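Local coordinates for aldehyde dehydrogenase (Anabaena variabilis, PDB 4H7N), which probably oxidises aldehydes to carboxylic acids, using NAD+ as the electron acceptor, at residues A[232-236]-A[359-365]. Coordinates in Å, arbitrary orientation, origin at the centre of the assembly. Residues are numbered along the deposited sequence.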
loop_
_atom_site.group_PDB
_atom_site.type_symbol
_atom_site.label_atom_id
_atom_site.label_comp_id
_atom_site.label_asym_id
_atom_site.label_seq_id
_atom_site.Cartn_x
_atom_site.Cartn_y
_atom_site.Cartn_z
ATOM N N GLU A 232 -3.044 10.427 5.182
ATOM C CA GLU A 232 -3.685 11.550 4.476
ATOM C C GLU A 232 -3.257 12.820 5.172
ATOM O O GLU A 232 -3.570 13.028 6.346
ATOM C CB GLU A 232 -5.186 11.369 4.441
ATOM C CG GLU A 232 -5.843 12.172 3.321
ATOM C CD GLU A 232 -6.941 11.406 2.591
ATOM O OE1 GLU A 232 -6.752 10.225 2.161
ATOM O OE2 GLU A 232 -7.994 12.030 2.416
ATOM N N LEU A 233 -2.427 13.612 4.490
ATOM C CA LEU A 233 -1.579 14.612 5.163
ATOM C C LEU A 233 -1.830 16.058 4.755
ATOM O O LEU A 233 -0.969 16.909 4.884
ATOM C CB LEU A 233 -0.106 14.311 4.940
ATOM C CG LEU A 233 0.361 12.901 5.278
ATOM C CD1 LEU A 233 1.871 12.830 5.234
ATOM C CD2 LEU A 233 -0.194 12.501 6.654
ATOM N N GLY A 234 -3.007 16.362 4.281
ATOM C CA GLY A 234 -3.301 17.754 4.057
ATOM C C GLY A 234 -3.088 18.114 2.606
ATOM O O GLY A 234 -2.743 17.282 1.744
ATOM N N GLY A 235 -3.401 19.360 2.343
ATOM C CA GLY A 235 -3.533 19.858 1.016
ATOM C C GLY A 235 -3.383 21.370 0.955
ATOM O O GLY A 235 -3.477 22.070 1.965
ATOM N N LYS A 236 -3.149 21.842 -0.259
ATOM C CA LYS A 236 -3.252 23.244 -0.586
ATOM C C LYS A 236 -4.057 23.332 -1.889
ATOM O O LYS A 236 -3.562 23.712 -2.979
ATOM C CB LYS A 236 -1.843 23.840 -0.722
ATOM C CG LYS A 236 -1.804 25.342 -0.722
ATOM C CD LYS A 236 -1.825 25.921 0.667
ATOM C CE LYS A 236 -1.784 27.457 0.654
ATOM N NZ LYS A 236 -2.272 27.999 1.941
ATOM N N LYS A 359 3.562 32.753 2.356
ATOM C CA LYS A 359 3.159 31.526 3.022
ATOM C C LYS A 359 1.751 31.135 2.730
ATOM O O LYS A 359 1.436 29.951 2.605
ATOM C CB LYS A 359 3.243 31.702 4.523
ATOM C CG LYS A 359 4.660 31.813 5.050
ATOM C CD LYS A 359 4.563 32.162 6.526
ATOM C CE LYS A 359 5.864 32.673 7.093
ATOM N NZ LYS A 359 6.575 31.538 7.719
ATOM N N VAL A 360 0.879 32.131 2.659
ATOM C CA VAL A 360 -0.540 31.855 2.446
ATOM C C VAL A 360 -0.817 31.151 1.099
ATOM O O VAL A 360 -1.874 30.573 0.903
ATOM C CB VAL A 360 -1.359 33.165 2.605
ATOM C CG1 VAL A 360 -1.287 34.011 1.345
ATOM C CG2 VAL A 360 -2.793 32.858 2.984
HETATM N N MSE A 361 0.117 31.245 0.162
HETATM C CA MSE A 361 0.016 30.560 -1.124
HETATM C C MSE A 361 0.819 29.278 -1.232
HETATM O O MSE A 361 0.747 28.581 -2.256
HETATM C CB MSE A 361 0.328 31.598 -2.212
HETATM C CG MSE A 361 -0.928 32.479 -2.258
HETATM SE SE MSE A 361 -1.142 33.267 -4.017
HETATM C CE MSE A 361 -2.322 31.830 -4.657
ATOM N N THR A 362 1.581 28.932 -0.199
ATOM C CA THR A 362 2.430 27.770 -0.292
ATOM C C THR A 362 2.248 26.795 0.881
ATOM O O THR A 362 2.119 25.622 0.632
ATOM C CB THR A 362 3.899 28.152 -0.385
ATOM O OG1 THR A 362 4.261 28.880 0.779
ATOM C CG2 THR A 362 4.156 28.982 -1.631
ATOM N N GLU A 363 2.221 27.259 2.126
ATOM C CA GLU A 363 2.065 26.367 3.278
ATOM C C GLU A 363 0.583 26.251 3.631
ATOM O O GLU A 363 -0.156 27.199 3.448
ATOM C CB GLU A 363 2.864 26.879 4.475
ATOM C CG GLU A 363 4.368 26.950 4.174
ATOM C CD GLU A 363 5.175 27.720 5.216
ATOM O OE1 GLU A 363 4.693 27.948 6.344
ATOM O OE2 GLU A 363 6.319 28.107 4.892
ATOM N N GLU A 364 0.172 25.092 4.138
ATOM C CA GLU A 364 -1.206 24.853 4.510
ATOM C C GLU A 364 -1.626 25.930 5.516
ATOM O O GLU A 364 -0.940 26.161 6.509
ATOM C CB GLU A 364 -1.404 23.426 5.091
ATOM C CG GLU A 364 -2.879 23.037 5.344
ATOM C CD GLU A 364 -3.119 21.504 5.510
ATOM O OE1 GLU A 364 -2.317 20.894 6.272
ATOM O OE2 GLU A 364 -4.091 20.920 4.882
ATOM N N THR A 365 -2.746 26.571 5.245
ATOM C CA THR A 365 -3.272 27.635 6.122
ATOM C C THR A 365 -4.333 27.093 7.102
ATOM O O THR A 365 -4.324 27.421 8.293
ATOM C CB THR A 365 -3.820 28.758 5.221
ATOM O OG1 THR A 365 -2.760 29.239 4.377
ATOM C CG2 THR A 365 -4.341 29.939 6.026
HETATM O O HOH W 1 -0.053 19.554 6.123
#
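Start at the ammonium group of Lys236. Its NZ donates to two backbone carbonyls of the facing loop, Glu363 O at 2.7 Å and Val360 O at 2.8 Å, and makes a salt bridge with Glu270 of strand 269-275. The 359-365 chain turns tightly here, Lys359 O accepting from Thr362 N (3.0 Å) and Glu363 N (2.8 Å). Thr365 OG1 lies 2.8 Å from Lys236 NZ, but the angle is poor for a bond; that hydroxyl pairs with His320 instead.

In the second polar link the roles are exchanged: a backbone N-H, Gly235 N, donates to a side chain, Glu364 OE2, at 3.1 Å (167°). A water joins Glu364 OE1 (2.6 Å) to Leu233 O (3.1 Å). Gly234 is needed for this approach, since a CB there would sit 2.6 Å from Glu364 OE1 and also jam against the preceding carbonyl.

Packing follows from the lysine's path. Lys236 CE rests 3.7 Å from Met361 C, and Lys236 CD 4.0 Å from Glu364 CA. The selenomethionine side chain of Met361 packs on strands 269-275 and 369-375, and the end of Leu233 leads away from 359-365 onto Phe226 of the second subunit.

Residues 232-236, Glu-Leu-Gly-Gly-Lys, carry the family's glutamate active-site signature, beginning with the predicted catalytic Glu232, and cross from the Rossmann-type NAD-binding domain to the catalytic domain. Glu364 matches the family glutamate that binds the nicotinamide ribose and may do so here, though no cofactor is among these atoms. Lys236, its buried charge met by carbonyls and Glu270, and Glu364 thus hold this crossover to the loop before strand 369-375.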